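Local coordinates for CRISPR-associated endonuclease Cas9 (Campylobacter jejuni subsp. jejuni serotype O:2, PDB 5X2H), which uses a guide RNA to recognise matching DNA beside a PAM and, in its natural full-length form, cuts both strands with separate RuvC-like and HNH nuclease domains, at residues P262-L267 with L394-H399. Residues are numbered along the deposited sequence; the frame is centred on the assembly and turned at random.
With nucleotides of chain C; nucleotides of chain B.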
loop_
_atom_site.group_PDB
_atom_site.type_symbol
_atom_site.label_atom_id
_atom_site.label_comp_id
_atom_site.label_asym_id
_atom_site.label_seq_id
_atom_site.Cartn_x
_atom_site.Cartn_y
_atom_site.Cartn_z
ATOM N N PRO A 262 12.574 -13.762 18.195
ATOM C CA PRO A 262 13.507 -12.701 17.793
ATOM C C PRO A 262 14.920 -13.241 17.640
ATOM O O PRO A 262 15.369 -14.086 18.417
ATOM C CB PRO A 262 13.412 -11.688 18.942
ATOM C CG PRO A 262 12.925 -12.481 20.105
ATOM C CD PRO A 262 12.011 -13.526 19.535
ATOM N N LYS A 263 15.625 -12.737 16.624
ATOM C CA LYS A 263 16.964 -13.241 16.332
ATOM C C LYS A 263 17.945 -12.968 17.466
ATOM O O LYS A 263 18.871 -13.758 17.681
ATOM C CB LYS A 263 17.487 -12.636 15.030
ATOM C CG LYS A 263 16.873 -13.234 13.776
ATOM C CD LYS A 263 17.712 -12.927 12.548
ATOM C CE LYS A 263 17.166 -13.640 11.322
ATOM N NZ LYS A 263 18.008 -13.402 10.116
ATOM N N ASN A 264 17.768 -11.870 18.200
ATOM C CA ASN A 264 18.736 -11.449 19.204
ATOM C C ASN A 264 18.447 -12.015 20.589
ATOM O O ASN A 264 18.984 -11.505 21.580
ATOM C CB ASN A 264 18.808 -9.922 19.260
ATOM C CG ASN A 264 19.440 -9.327 18.018
ATOM O OD1 ASN A 264 20.664 -9.227 17.919
ATOM N ND2 ASN A 264 18.608 -8.938 17.057
ATOM N N SER A 265 17.624 -13.050 20.685
ATOM C CA SER A 265 17.429 -13.702 21.968
ATOM C C SER A 265 18.537 -14.726 22.209
ATOM O O SER A 265 19.134 -15.237 21.256
ATOM C CB SER A 265 16.068 -14.387 22.018
ATOM O OG SER A 265 16.003 -15.457 21.092
ATOM N N PRO A 266 18.842 -15.029 23.475
ATOM C CA PRO A 266 19.882 -16.040 23.746
ATOM C C PRO A 266 19.597 -17.383 23.097
ATOM O O PRO A 266 20.514 -18.005 22.548
ATOM C CB PRO A 266 19.885 -16.135 25.280
ATOM C CG PRO A 266 19.351 -14.821 25.741
ATOM C CD PRO A 266 18.336 -14.405 24.710
ATOM N N LEU A 267 18.345 -17.845 23.140
ATOM C CA LEU A 267 17.994 -19.103 22.487
ATOM C C LEU A 267 18.285 -19.045 20.994
ATOM O O LEU A 267 18.864 -19.980 20.426
ATOM C CB LEU A 267 16.520 -19.427 22.731
ATOM C CG LEU A 267 16.196 -20.671 23.555
ATOM C CD1 LEU A 267 14.697 -20.925 23.542
ATOM C CD2 LEU A 267 16.958 -21.881 23.039
ATOM N N LEU A 394 19.395 -0.599 23.614
ATOM C CA LEU A 394 19.776 -1.550 22.579
ATOM C C LEU A 394 18.718 -1.608 21.485
ATOM O O LEU A 394 17.515 -1.563 21.758
ATOM C CB LEU A 394 19.983 -2.937 23.185
ATOM C CG LEU A 394 21.007 -3.038 24.318
ATOM C CD1 LEU A 394 20.935 -4.404 24.972
ATOM C CD2 LEU A 394 22.414 -2.758 23.804
ATOM N N GLU A 395 19.176 -1.712 20.239
ATOM C CA GLU A 395 18.300 -1.779 19.073
ATOM C C GLU A 395 18.313 -3.208 18.542
ATOM O O GLU A 395 19.325 -3.665 17.997
ATOM C CB GLU A 395 18.745 -0.791 17.995
ATOM C CG GLU A 395 19.050 0.608 18.512
ATOM C CD GLU A 395 19.412 1.576 17.399
ATOM O OE1 GLU A 395 18.646 1.671 16.414
ATOM O OE2 GLU A 395 20.470 2.233 17.502
ATOM N N PHE A 396 17.193 -3.908 18.699
ATOM C CA PHE A 396 17.030 -5.267 18.207
ATOM C C PHE A 396 16.001 -5.301 17.086
ATOM O O PHE A 396 15.038 -4.527 17.081
ATOM C CB PHE A 396 16.591 -6.219 19.325
ATOM C CG PHE A 396 17.682 -6.563 20.300
ATOM C CD1 PHE A 396 19.007 -6.285 20.009
ATOM C CD2 PHE A 396 17.379 -7.173 21.504
ATOM C CE1 PHE A 396 20.009 -6.603 20.908
ATOM C CE2 PHE A 396 18.374 -7.495 22.405
ATOM C CZ PHE A 396 19.690 -7.208 22.106
ATOM N N LYS A 397 16.201 -6.217 16.143
ATOM C CA LYS A 397 15.253 -6.417 15.055
ATOM C C LYS A 397 15.414 -7.836 14.521
ATOM O O LYS A 397 16.284 -8.592 14.963
ATOM C CB LYS A 397 15.451 -5.379 13.948
ATOM C CG LYS A 397 16.738 -5.537 13.162
ATOM C CD LYS A 397 16.737 -4.627 11.946
ATOM C CE LYS A 397 18.020 -4.764 11.147
ATOM N NZ LYS A 397 17.968 -3.950 9.901
ATOM N N ASP A 398 14.541 -8.191 13.571
ATOM C CA ASP A 398 14.576 -9.443 12.817
ATOM C C ASP A 398 14.178 -10.657 13.654
ATOM O O ASP A 398 14.389 -10.689 14.871
ATOM C CB ASP A 398 15.960 -9.661 12.194
ATOM C CG ASP A 398 15.882 -10.143 10.758
ATOM O OD1 ASP A 398 14.943 -10.897 10.431
ATOM O OD2 ASP A 398 16.757 -9.759 9.955
ATOM N N HIS A 399 13.598 -11.661 12.998
ATOM C CA HIS A 399 13.108 -12.862 13.654
ATOM C C HIS A 399 13.561 -14.096 12.885
ATOM O O HIS A 399 13.813 -14.047 11.678
ATOM C CB HIS A 399 11.574 -12.879 13.750
ATOM C CG HIS A 399 10.993 -11.721 14.498
ATOM N ND1 HIS A 399 10.357 -11.867 15.713
ATOM C CD2 HIS A 399 10.936 -10.402 14.200
ATOM C CE1 HIS A 399 9.941 -10.685 16.133
ATOM N NE2 HIS A 399 10.278 -9.780 15.232
ATOM P P DC C 17 11.404 -6.439 12.398
ATOM O OP1 DC C 17 11.646 -7.249 13.611
ATOM O OP2 DC C 17 12.512 -6.197 11.448
ATOM O "O5'" DC C 17 10.175 -7.071 11.593
ATOM C "C5'" DC C 17 8.970 -7.380 12.279
ATOM C "C4'" DC C 17 7.819 -7.564 11.307
ATOM O "O4'" DC C 17 7.571 -6.321 10.609
ATOM C "C3'" DC C 17 8.058 -8.576 10.200
ATOM O "O3'" DC C 17 7.772 -9.887 10.660
ATOM C "C2'" DC C 17 7.048 -8.120 9.153
ATOM C "C1'" DC C 17 7.118 -6.599 9.290
ATOM N N1 DC C 17 8.048 -5.962 8.323
ATOM C C2 DC C 17 7.645 -5.776 6.997
ATOM O O2 DC C 17 6.515 -6.144 6.654
ATOM N N3 DC C 17 8.504 -5.194 6.125
ATOM C C4 DC C 17 9.713 -4.810 6.535
ATOM N N4 DC C 17 10.527 -4.236 5.639
ATOM C C5 DC C 17 10.144 -4.998 7.882
ATOM C C6 DC C 17 9.287 -5.571 8.733
ATOM P P U B 6 19.931 -16.737 10.389
ATOM O OP1 U B 6 20.021 -15.892 11.607
ATOM O OP2 U B 6 18.745 -16.620 9.505
ATOM O "O5'" U B 6 21.240 -16.489 9.521
ATOM C "C5'" U B 6 22.525 -16.717 10.081
ATOM C "C4'" U B 6 23.612 -16.600 9.045
ATOM O "O4'" U B 6 23.471 -17.652 8.057
ATOM C "C3'" U B 6 23.613 -15.324 8.222
ATOM O "O3'" U B 6 24.189 -14.225 8.902
ATOM C "C2'" U B 6 24.372 -15.740 6.970
ATOM O "O2'" U B 6 25.770 -15.764 7.214
ATOM C "C1'" U B 6 23.890 -17.181 6.792
ATOM N N1 U B 6 22.755 -17.274 5.848
ATOM C C2 U B 6 23.053 -17.246 4.500
ATOM O O2 U B 6 24.192 -17.151 4.075
ATOM N N3 U B 6 21.966 -17.333 3.667
ATOM C C4 U B 6 20.642 -17.445 4.041
ATOM O O4 U B 6 19.775 -17.516 3.170
ATOM C C5 U B 6 20.419 -17.464 5.454
ATOM C C6 U B 6 21.458 -17.381 6.289
HETATM O O HOH W 1 15.874 -9.581 17.483
#
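Lys263 N donates to Asp398 O over 3.0 Å, nearly straight at 175°, joining the type I beta turn Pro262-Ser265, which leads into helix 266-288, to the loop between helices 385-391 and 404-415; Pro262 and His399 form an isolated beta bridge beside it. One water bonds to three polar groups: it accepts from Asn264 N and takes one N-H of Asn264 ND2, the latter at 2.8 Å, and donates to Lys397 O. With CG beside the backbone N (chi1 -69°), the Asn264 amide stacks parallel to the Phe396 ring, displaced toward CD1; Asn264 CB sits over the ring centre in a CH-pi contact, 3.6 Å from the centroid. Leu394 CB lies on the opposite face, nearer the rim. Lys263 runs beside Asp398: Lys263 CD packs on Asp398 CB, and Lys263 NZ lies 3.9 Å from Asp398 OD2, a long salt bridge. Asp398 OD1 accepts from His399 N through its anti lone pair. OP1 of DC17 of chain C accepts from Asp398 N at 3.0 Å and sits at the edge of the His399 ring. Ser265 OG donates to Pro262 O and accepts from Ala268 N, capping helix 266-288. Lys263 NZ also bonds weakly to an RNA phosphate, OP2 of U6 of chain B, while Asp398 N holds the DNA phosphate, so the contact probably helps bind both strands.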